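Local coordinates for probable zinc protease PqqL (Escherichia coli, PDB 6OFT), which probably acts as a periplasmic zinc-dependent endopeptidase of the M16 family, represented here by the first half of the molecule, at residues 32-37 and 112-117; 25-30 and 373-378; 126-131 and 181-186. One frame throughout, in Å; residues are numbered along the deposited sequence.

Interaction 1: residues 32-37 and 112-117; sequences VNLWLQ and QVMAIF
The Phe117 ring lies across Leu34 and Leu36, reaching from helix 107-122 to strand 31-38. Its CD1-CE1 bond meets Leu36, with CD1 3.5 Å from Leu36 CB and CE1 equally close. At the opposite rim, CE2 is 3.7 Å from Leu34 CB, and CZ comes in against the strand backbone, 3.2 Å from Leu34 O. The ring thus touches both residues, whose CB atoms point at the helix.

Leu34 makes a second set of contacts through CD1. This atom touches Val113 CG1 at 3.8 Å and Met114 SD at 4.1 Å, so one methyl group meets a valine and a thioether from successive residues of the helix. Met114 sends its CB to the side, but the bend at chi2 (-52°) turns SD back to the leucine, the two side chains crossing at about a right angle. All these residues are buried; the side-chain contacts are apolar, with one ring carbon set against a backbone carbonyl, and they pack a helix on a sheet. The segment axes are nearly parallel, 8° apart, with a closest approach of 10.3 Å.

Strand 31-38 pairs with strands 199-205 and 96-103, which lend Phe201 and Leu102 to the same apolar layer; Phe117 also makes edge-to-face contacts with Phe201 and Trp120. Trp35 points away from helix 107-122, onto Thr382, Ser383 and Ala386 of helix 378-391, so the two helices sandwich the strand.

Interaction 2: residues 25-30 and 373-378; sequences HAHPKD and QAERDL. With PO4 (phosphate ion), chain D.
At the entrance to helix 378-391 the turn 373-378 meets the loop between strands 19-24 and 31-38, and His25 and His27 of that loop both approach Arg376 O. His25 makes the stronger bond: NE2 donates over 2.7 Å with an N-H...O angle of 147°, the oxygen lying 21° out of the ring plane. The bond from His27 ND1 to Arg376 O is weak, at 3.4 Å. The His27 ring also receives Glu375 CA over one face, a CH-pi contact of 3.9 Å to the ring centroid, offset toward the rim.

The other nitrogen of His25 turns to a phosphate ion, probably acquired from the crystallisation liquor. CG of His25 is anti to the backbone N, and chi2 (61°) turns ND1 to the phosphate, where it donates to O1 at 2.6 Å. Arg376 NH2 reaches the same O1 at 2.8 Å, while Gln373 NE2 holds O2. If both His25 nitrogens donate, as the geometry suggests, the ring would be protonated, consistent with the adjacent anion. Arg376 NE is steadied within its own turn by a 2.9 Å bond to Gln373 O, and its NH2 has a further partner in Tyr23 OH.

Helix 378-391 begins here with Asp377 as N-cap, its OD2 accepting from Met380 N. This helix lies in the chain between strands 317-326 and 430-436 of the second sheet, yet packs against the first. Leu378 touches Gln31 and Asn33 of strand 31-38 and also the loop: Pro28, after a cis peptide bond, sets CD 4.1 Å from Leu378 CB, and Leu378 CD1 approaches His25 CD2. One water joins Ala26 N, Ala374 O and phosphate O3, and a second links His27 O with Leu378 N.

Interaction 3: residues 126-131 and 181-186; sequences FEKLEV and VTPAQL
Val131, which packs on Leu186 and Pro183, donates its backbone N-H to Glu127 O at 2.9 Å in the first turn of helix 128-144. The second helix starts with a capping box: Gln185 N donates to Thr182 OG1, and Thr182 N to Gln185 OE1, the latter 3.0 Å long and nearly straight at 174°. These bonds stay within their own segments and fix the two helix starts, whereas the contact between them is apolar.

Val131 and Leu186 reach toward each other tip to tip, Val131 CG1 being 3.7 Å from Leu186 CD1. The other valine methyl, CG2, lies 4.1 Å from Pro183 CB. Pro183 is wedged among three residues of the facing segment: its CB also stands 3.5 Å from Phe126 O, and its CG lies against Lys128 CA. Phe126 has a left-handed backbone conformation just ahead of the helix. Its CG is anti to the carbonyl carbon (chi1 -53°), and the ring crosses Leu186 obliquely, with CD1 3.9 Å from Leu186 CB and Leu186 C over one face. Tyr190, one turn further on, meets the same ring edge-to-face.

Phe126 and Val131 also touch Met59 of helix 52-59, and Val181 touches Phe55. That helix carries the inverted HXXEH motif characteristic of M16 peptidases, with His54 and His58 predicted to bind zinc and Glu57 predicted as proton acceptor. The third predicted ligand, Glu134, lies on helix 128-144, one turn beyond Val131. The contact therefore belongs to the packing next to the probable zinc site, the Val131 side chain being about 6 Å from that of Glu134.

In the fold
From the N terminus, the chain first enters interaction 2 in the loop 25-30 and interaction 1 in the next strand, 31-38. Interaction 1 closes when helix 107-122 returns to that strand. Helix 128-144 follows directly, opening interaction 3, which closes at helix 183-193; interactions 1 and 3 are thus in series and do not touch, their nearest atoms about 12 Å apart. Both nest within the long loop that interaction 2 closes at 373-378, after the chain has passed through four strands of the second sheet. Interactions 1 and 2 meet where Asn33 packs on Leu378. Together they place helices on both faces of the first sheet, while interaction 3 joins helices by the predicted zinc site.

Interaction 1: residues 32-37 and 112-117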
loop_
_atom_site.group_PDB
_atom_site.type_symbol
_atom_site.label_atom_id
_atom_site.label_comp_id
_atom_site.label_asym_id
_atom_site.label_seq_id
_atom_site.Cartn_x
_atom_site.Cartn_y
_atom_site.Cartn_z
ATOM N N VAL A 32 -2.702 -6.275 -22.385
ATOM C CA VAL A 32 -3.806 -5.885 -21.512
ATOM C C VAL A 32 -3.691 -6.598 -20.161
ATOM O O VAL A 32 -3.268 -7.747 -20.097
ATOM C CB VAL A 32 -5.194 -6.124 -22.184
ATOM C CG1 VAL A 32 -5.498 -7.616 -22.350
ATOM C CG2 VAL A 32 -6.315 -5.422 -21.417
ATOM N N ASN A 33 -4.069 -5.897 -19.094
ATOM C CA ASN A 33 -4.181 -6.420 -17.749
ATOM C C ASN A 33 -5.661 -6.532 -17.477
ATOM O O ASN A 33 -6.432 -5.609 -17.786
ATOM C CB ASN A 33 -3.522 -5.499 -16.728
ATOM C CG ASN A 33 -2.038 -5.675 -16.611
ATOM O OD1 ASN A 33 -1.434 -6.572 -17.209
ATOM N ND2 ASN A 33 -1.412 -4.792 -15.858
ATOM N N LEU A 34 -6.068 -7.702 -16.990
ATOM C CA LEU A 34 -7.451 -7.990 -16.615
ATOM C C LEU A 34 -7.384 -8.396 -15.160
ATOM O O LEU A 34 -6.739 -9.398 -14.833
ATOM C CB LEU A 34 -8.070 -9.112 -17.479
ATOM C CG LEU A 34 -8.076 -8.930 -19.006
ATOM C CD1 LEU A 34 -8.610 -10.177 -19.680
ATOM C CD2 LEU A 34 -8.913 -7.705 -19.441
ATOM N N TRP A 35 -7.922 -7.542 -14.271
ATOM C CA TRP A 35 -7.895 -7.790 -12.836
ATOM C C TRP A 35 -9.297 -7.817 -12.281
ATOM O O TRP A 35 -10.068 -6.879 -12.517
ATOM C CB TRP A 35 -7.117 -6.688 -12.069
ATOM C CG TRP A 35 -5.619 -6.624 -12.224
ATOM C CD1 TRP A 35 -4.849 -7.192 -13.206
ATOM C CD2 TRP A 35 -4.727 -5.843 -11.419
ATOM N NE1 TRP A 35 -3.524 -6.866 -13.018
ATOM C CE2 TRP A 35 -3.421 -6.030 -11.933
ATOM C CE3 TRP A 35 -4.908 -4.991 -10.311
ATOM C CZ2 TRP A 35 -2.304 -5.370 -11.396
ATOM C CZ3 TRP A 35 -3.792 -4.375 -9.748
ATOM C CH2 TRP A 35 -2.509 -4.577 -10.282
ATOM N N LEU A 36 -9.609 -8.853 -11.480
ATOM C CA LEU A 36 -10.874 -8.946 -10.772
ATOM C C LEU A 36 -10.573 -8.585 -9.313
ATOM O O LEU A 36 -9.792 -9.270 -8.632
ATOM C CB LEU A 36 -11.530 -10.336 -10.886
ATOM C CG LEU A 36 -12.799 -10.530 -10.020
ATOM C CD1 LEU A 36 -13.946 -9.553 -10.455
ATOM C CD2 LEU A 36 -13.255 -12.004 -10.023
ATOM N N GLN A 37 -11.199 -7.504 -8.846
ATOM C CA GLN A 37 -10.992 -6.987 -7.507
ATOM C C GLN A 37 -12.196 -7.217 -6.598
ATOM O O GLN A 37 -13.267 -6.668 -6.828
ATOM C CB GLN A 37 -10.590 -5.491 -7.586
ATOM C CG GLN A 37 -10.536 -4.741 -6.247
ATOM C CD GLN A 37 -10.348 -3.275 -6.491
ATOM O OE1 GLN A 37 -11.193 -2.610 -7.095
ATOM N NE2 GLN A 37 -9.228 -2.740 -6.058
ATOM N N GLN A 112 -11.673 -16.730 -23.576
ATOM C CA GLN A 112 -11.413 -17.836 -22.698
ATOM C C GLN A 112 -11.046 -17.334 -21.291
ATOM O O GLN A 112 -11.588 -17.850 -20.314
ATOM C CB GLN A 112 -10.310 -18.731 -23.296
ATOM C CG GLN A 112 -9.923 -19.905 -22.416
ATOM C CD GLN A 112 -11.026 -20.916 -22.262
ATOM O OE1 GLN A 112 -11.046 -21.934 -22.949
ATOM N NE2 GLN A 112 -11.950 -20.671 -21.333
ATOM N N VAL A 113 -10.161 -16.297 -21.192
ATOM C CA VAL A 113 -9.742 -15.706 -19.909
ATOM C C VAL A 113 -10.977 -15.099 -19.187
ATOM O O VAL A 113 -11.160 -15.309 -17.984
ATOM C CB VAL A 113 -8.562 -14.687 -20.092
ATOM C CG1 VAL A 113 -8.334 -13.853 -18.840
ATOM C CG2 VAL A 113 -7.267 -15.399 -20.482
ATOM N N MET A 114 -11.842 -14.410 -19.940
ATOM C CA MET A 114 -13.073 -13.800 -19.406
ATOM C C MET A 114 -14.039 -14.864 -18.853
ATOM O O MET A 114 -14.709 -14.615 -17.854
ATOM C CB MET A 114 -13.772 -12.978 -20.496
ATOM C CG MET A 114 -13.084 -11.660 -20.821
ATOM S SD MET A 114 -12.723 -10.597 -19.396
ATOM C CE MET A 114 -14.365 -10.232 -18.796
ATOM N N ALA A 115 -14.098 -16.038 -19.506
ATOM C CA ALA A 115 -14.945 -17.167 -19.099
ATOM C C ALA A 115 -14.463 -17.724 -17.750
ATOM O O ALA A 115 -15.296 -18.031 -16.894
ATOM C CB ALA A 115 -14.935 -18.244 -20.160
ATOM N N ILE A 116 -13.120 -17.766 -17.536
ATOM C CA ILE A 116 -12.497 -18.174 -16.270
ATOM C C ILE A 116 -12.847 -17.146 -15.173
ATOM O O ILE A 116 -13.170 -17.550 -14.060
ATOM C CB ILE A 116 -10.965 -18.411 -16.419
ATOM C CG1 ILE A 116 -10.674 -19.652 -17.311
ATOM C CG2 ILE A 116 -10.285 -18.555 -15.047
ATOM C CD1 ILE A 116 -9.242 -19.822 -17.775
ATOM N N PHE A 117 -12.800 -15.832 -15.486
ATOM C CA PHE A 117 -13.147 -14.779 -14.515
ATOM C C PHE A 117 -14.606 -14.896 -14.071
ATOM O O PHE A 117 -14.904 -14.716 -12.888
ATOM C CB PHE A 117 -12.859 -13.365 -15.057
ATOM C CG PHE A 117 -11.445 -12.856 -14.850
ATOM C CD1 PHE A 117 -10.978 -12.550 -13.579
ATOM C CD2 PHE A 117 -10.605 -12.620 -15.935
ATOM C CE1 PHE A 117 -9.689 -12.035 -13.392
ATOM C CE2 PHE A 117 -9.322 -12.097 -15.748
ATOM C CZ PHE A 117 -8.870 -11.812 -14.478
#

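Interaction 2: residues 25-30 and 373-378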
loop_
_atom_site.group_PDB
_atom_site.type_symbol
_atom_site.label_atom_id
_atom_site.label_comp_id
_atom_site.label_asym_id
_atom_site.label_seq_id
_atom_site.Cartn_x
_atom_site.Cartn_y
_atom_site.Cartn_z
ATOM N N HIS A 25 -4.063 1.936 -22.788
ATOM C CA HIS A 25 -2.614 2.081 -22.652
ATOM C C HIS A 25 -1.922 1.231 -23.708
ATOM O O HIS A 25 -2.349 0.115 -23.949
ATOM C CB HIS A 25 -2.120 1.741 -21.233
ATOM C CG HIS A 25 -0.765 2.324 -20.939
ATOM N ND1 HIS A 25 -0.551 3.683 -20.969
ATOM C CD2 HIS A 25 0.407 1.709 -20.648
ATOM C CE1 HIS A 25 0.723 3.864 -20.676
ATOM N NE2 HIS A 25 1.345 2.707 -20.489
ATOM N N ALA A 26 -0.888 1.751 -24.357
ATOM C CA ALA A 26 -0.216 0.993 -25.424
ATOM C C ALA A 26 1.300 0.897 -25.204
ATOM O O ALA A 26 2.084 1.033 -26.139
ATOM C CB ALA A 26 -0.537 1.612 -26.788
ATOM N N HIS A 27 1.702 0.651 -23.952
ATOM C CA HIS A 27 3.095 0.477 -23.551
ATOM C C HIS A 27 3.133 -0.620 -22.454
ATOM O O HIS A 27 2.855 -0.326 -21.283
ATOM C CB HIS A 27 3.703 1.810 -23.083
ATOM C CG HIS A 27 5.178 1.758 -22.826
ATOM N ND1 HIS A 27 5.686 1.708 -21.537
ATOM C CD2 HIS A 27 6.209 1.746 -23.703
ATOM C CE1 HIS A 27 7.002 1.691 -21.671
ATOM N NE2 HIS A 27 7.363 1.697 -22.954
ATOM N N PRO A 28 3.374 -1.911 -22.822
ATOM C CA PRO A 28 3.680 -2.430 -24.168
ATOM C C PRO A 28 2.462 -2.525 -25.076
ATOM O O PRO A 28 1.329 -2.665 -24.607
ATOM C CB PRO A 28 4.312 -3.807 -23.883
ATOM C CG PRO A 28 3.774 -4.228 -22.573
ATOM C CD PRO A 28 3.380 -2.986 -21.811
ATOM N N LYS A 29 2.706 -2.431 -26.389
ATOM C CA LYS A 29 1.662 -2.522 -27.396
ATOM C C LYS A 29 1.045 -3.913 -27.365
ATOM O O LYS A 29 1.751 -4.894 -27.118
ATOM C CB LYS A 29 2.262 -2.273 -28.795
ATOM C CG LYS A 29 1.483 -1.282 -29.645
ATOM C CD LYS A 29 1.928 0.164 -29.413
ATOM C CE LYS A 29 1.073 1.155 -30.169
ATOM N NZ LYS A 29 1.272 2.543 -29.666
ATOM N N ASP A 30 -0.263 -3.995 -27.652
ATOM C CA ASP A 30 -1.045 -5.235 -27.737
ATOM C C ASP A 30 -1.034 -6.059 -26.453
ATOM O O ASP A 30 -1.219 -7.275 -26.504
ATOM C CB ASP A 30 -0.620 -6.091 -28.949
ATOM C CG ASP A 30 -0.673 -5.346 -30.254
ATOM O OD1 ASP A 30 -1.700 -4.672 -30.511
ATOM O OD2 ASP A 30 0.312 -5.436 -31.026
ATOM N N GLN A 373 3.310 10.394 -20.556
ATOM C CA GLN A 373 2.243 9.513 -20.040
ATOM C C GLN A 373 1.981 8.259 -20.874
ATOM O O GLN A 373 1.632 7.228 -20.298
ATOM C CB GLN A 373 0.927 10.249 -19.751
ATOM C CG GLN A 373 0.103 10.719 -20.950
ATOM C CD GLN A 373 -1.234 11.189 -20.421
ATOM O OE1 GLN A 373 -1.333 12.254 -19.838
ATOM N NE2 GLN A 373 -2.288 10.379 -20.551
ATOM N N ALA A 374 2.194 8.314 -22.193
ATOM C CA ALA A 374 1.990 7.137 -23.048
ATOM C C ALA A 374 2.978 5.992 -22.731
ATOM O O ALA A 374 2.676 4.833 -23.011
ATOM C CB ALA A 374 2.079 7.531 -24.519
ATOM N N GLU A 375 4.115 6.319 -22.093
ATOM C CA GLU A 375 5.185 5.377 -21.747
ATOM C C GLU A 375 5.171 4.892 -20.293
ATOM O O GLU A 375 6.133 4.257 -19.860
ATOM C CB GLU A 375 6.567 5.971 -22.110
ATOM C CG GLU A 375 6.881 5.938 -23.600
ATOM C CD GLU A 375 6.062 6.860 -24.481
ATOM O OE1 GLU A 375 5.807 8.016 -24.072
ATOM O OE2 GLU A 375 5.664 6.418 -25.584
ATOM N N ARG A 376 4.085 5.146 -19.553
ATOM C CA ARG A 376 3.969 4.690 -18.162
ATOM C C ARG A 376 4.040 3.164 -18.056
ATOM O O ARG A 376 3.597 2.461 -18.959
ATOM C CB ARG A 376 2.646 5.155 -17.541
ATOM C CG ARG A 376 2.606 6.628 -17.197
ATOM C CD ARG A 376 1.224 7.015 -16.697
ATOM N NE ARG A 376 0.235 7.070 -17.776
ATOM C CZ ARG A 376 -1.027 7.451 -17.615
ATOM N NH1 ARG A 376 -1.471 7.818 -16.417
ATOM N NH2 ARG A 376 -1.861 7.454 -18.646
ATOM N N ASP A 377 4.599 2.662 -16.949
ATOM C CA ASP A 377 4.679 1.232 -16.666
ATOM C C ASP A 377 3.250 0.715 -16.501
ATOM O O ASP A 377 2.483 1.285 -15.715
ATOM C CB ASP A 377 5.482 0.992 -15.376
ATOM C CG ASP A 377 5.538 -0.463 -14.983
ATOM O OD1 ASP A 377 6.257 -1.226 -15.651
ATOM O OD2 ASP A 377 4.829 -0.843 -14.039
ATOM N N LEU A 378 2.877 -0.311 -17.287
ATOM C CA LEU A 378 1.530 -0.886 -17.292
ATOM C C LEU A 378 1.091 -1.382 -15.914
ATOM O O LEU A 378 0.001 -1.026 -15.437
ATOM C CB LEU A 378 1.415 -1.992 -18.362
ATOM C CG LEU A 378 0.044 -2.675 -18.512
ATOM C CD1 LEU A 378 -1.042 -1.687 -18.933
ATOM C CD2 LEU A 378 0.123 -3.839 -19.471
HETATM P P PO4 D . -2.323 6.636 -22.365
HETATM O O1 PO4 D . -1.815 5.997 -21.058
HETATM O O2 PO4 D . -2.031 8.209 -22.305
HETATM O O3 PO4 D . -1.597 6.011 -23.649
HETATM O O4 PO4 D . -3.901 6.387 -22.450
HETATM O O HOH W 1 0.322 4.263 -24.356
HETATM O O HOH W 2 4.711 -1.099 -19.323
#

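Interaction 3: residues 126-131 and 181-186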
loop_
_atom_site.group_PDB
_atom_site.type_symbol
_atom_site.label_atom_id
_atom_site.label_comp_id
_atom_site.label_asym_id
_atom_site.label_seq_id
_atom_site.Cartn_x
_atom_site.Cartn_y
_atom_site.Cartn_z
ATOM N N PHE A 126 -14.638 -25.833 -4.480
ATOM C CA PHE A 126 -14.088 -26.237 -3.172
ATOM C C PHE A 126 -14.199 -27.750 -2.922
ATOM O O PHE A 126 -14.775 -28.163 -1.918
ATOM C CB PHE A 126 -14.725 -25.450 -2.001
ATOM C CG PHE A 126 -14.680 -23.957 -2.147
ATOM C CD1 PHE A 126 -13.578 -23.232 -1.707
ATOM C CD2 PHE A 126 -15.734 -23.268 -2.743
ATOM C CE1 PHE A 126 -13.529 -21.841 -1.862
ATOM C CE2 PHE A 126 -15.687 -21.882 -2.889
ATOM C CZ PHE A 126 -14.582 -21.179 -2.454
ATOM N N GLU A 127 -13.657 -28.563 -3.850
ATOM C CA GLU A 127 -13.628 -30.027 -3.750
ATOM C C GLU A 127 -12.783 -30.411 -2.535
ATOM O O GLU A 127 -11.704 -29.847 -2.341
ATOM C CB GLU A 127 -13.005 -30.648 -5.020
ATOM C CG GLU A 127 -13.768 -30.381 -6.310
ATOM C CD GLU A 127 -12.953 -30.605 -7.573
ATOM O OE1 GLU A 127 -12.580 -29.601 -8.223
ATOM O OE2 GLU A 127 -12.687 -31.780 -7.917
ATOM N N LYS A 128 -13.287 -31.344 -1.710
ATOM C CA LYS A 128 -12.649 -31.837 -0.481
ATOM C C LYS A 128 -11.160 -32.136 -0.674
ATOM O O LYS A 128 -10.331 -31.626 0.080
ATOM C CB LYS A 128 -13.374 -33.097 0.031
ATOM C CG LYS A 128 -13.115 -33.401 1.496
ATOM C CD LYS A 128 -12.740 -34.853 1.720
ATOM C CE LYS A 128 -12.663 -35.196 3.189
ATOM N NZ LYS A 128 -11.546 -34.498 3.888
ATOM N N LEU A 129 -10.835 -32.945 -1.706
ATOM C CA LEU A 129 -9.472 -33.350 -2.029
ATOM C C LEU A 129 -8.573 -32.160 -2.342
ATOM O O LEU A 129 -7.435 -32.142 -1.877
ATOM C CB LEU A 129 -9.454 -34.398 -3.155
ATOM C CG LEU A 129 -9.796 -35.849 -2.749
ATOM C CD1 LEU A 129 -10.224 -36.671 -3.964
ATOM C CD2 LEU A 129 -8.631 -36.530 -2.042
ATOM N N GLU A 130 -9.106 -31.146 -3.058
ATOM C CA GLU A 130 -8.381 -29.913 -3.418
ATOM C C GLU A 130 -8.130 -29.022 -2.225
ATOM O O GLU A 130 -7.043 -28.447 -2.120
ATOM C CB GLU A 130 -9.090 -29.130 -4.547
ATOM C CG GLU A 130 -9.080 -29.851 -5.887
ATOM C CD GLU A 130 -7.744 -30.040 -6.582
ATOM O OE1 GLU A 130 -6.753 -29.368 -6.213
ATOM O OE2 GLU A 130 -7.695 -30.872 -7.514
ATOM N N VAL A 131 -9.138 -28.879 -1.343
ATOM C CA VAL A 131 -9.040 -28.104 -0.097
ATOM C C VAL A 131 -7.903 -28.719 0.763
ATOM O O VAL A 131 -6.998 -27.998 1.162
ATOM C CB VAL A 131 -10.405 -28.038 0.655
ATOM C CG1 VAL A 131 -10.246 -27.482 2.065
ATOM C CG2 VAL A 131 -11.431 -27.216 -0.134
ATOM N N VAL A 181 -10.488 -25.796 8.878
ATOM C CA VAL A 181 -11.581 -25.151 8.126
ATOM C C VAL A 181 -12.175 -26.122 7.084
ATOM O O VAL A 181 -11.442 -26.760 6.331
ATOM C CB VAL A 181 -11.179 -23.763 7.538
ATOM C CG1 VAL A 181 -10.188 -23.882 6.383
ATOM C CG2 VAL A 181 -12.402 -22.941 7.144
ATOM N N THR A 182 -13.494 -26.305 7.127
ATOM C CA THR A 182 -14.162 -27.252 6.230
ATOM C C THR A 182 -14.389 -26.638 4.855
ATOM O O THR A 182 -14.542 -25.413 4.772
ATOM C CB THR A 182 -15.505 -27.756 6.826
ATOM O OG1 THR A 182 -16.491 -26.724 6.750
ATOM C CG2 THR A 182 -15.374 -28.307 8.253
ATOM N N PRO A 183 -14.550 -27.464 3.783
ATOM C CA PRO A 183 -14.898 -26.896 2.466
ATOM C C PRO A 183 -16.205 -26.094 2.507
ATOM O O PRO A 183 -16.319 -25.109 1.794
ATOM C CB PRO A 183 -15.018 -28.132 1.573
ATOM C CG PRO A 183 -14.146 -29.151 2.234
ATOM C CD PRO A 183 -14.401 -28.932 3.698
ATOM N N ALA A 184 -17.162 -26.485 3.377
ATOM C CA ALA A 184 -18.445 -25.792 3.537
ATOM C C ALA A 184 -18.236 -24.409 4.164
ATOM O O ALA A 184 -18.899 -23.464 3.755
ATOM C CB ALA A 184 -19.409 -26.626 4.373
ATOM N N GLN A 185 -17.296 -24.282 5.125
ATOM C CA GLN A 185 -16.959 -22.994 5.751
ATOM C C GLN A 185 -16.262 -22.038 4.753
ATOM O O GLN A 185 -16.519 -20.831 4.765
ATOM C CB GLN A 185 -16.108 -23.194 7.006
ATOM C CG GLN A 185 -16.908 -23.700 8.208
ATOM C CD GLN A 185 -16.047 -24.166 9.366
ATOM O OE1 GLN A 185 -14.952 -24.726 9.200
ATOM N NE2 GLN A 185 -16.541 -23.962 10.576
ATOM N N LEU A 186 -15.397 -22.583 3.883
ATOM C CA LEU A 186 -14.714 -21.796 2.842
ATOM C C LEU A 186 -15.745 -21.291 1.839
ATOM O O LEU A 186 -15.686 -20.131 1.435
ATOM C CB LEU A 186 -13.661 -22.642 2.111
ATOM C CG LEU A 186 -12.461 -23.094 2.913
ATOM C CD1 LEU A 186 -11.643 -24.069 2.104
ATOM C CD2 LEU A 186 -11.588 -21.902 3.341
#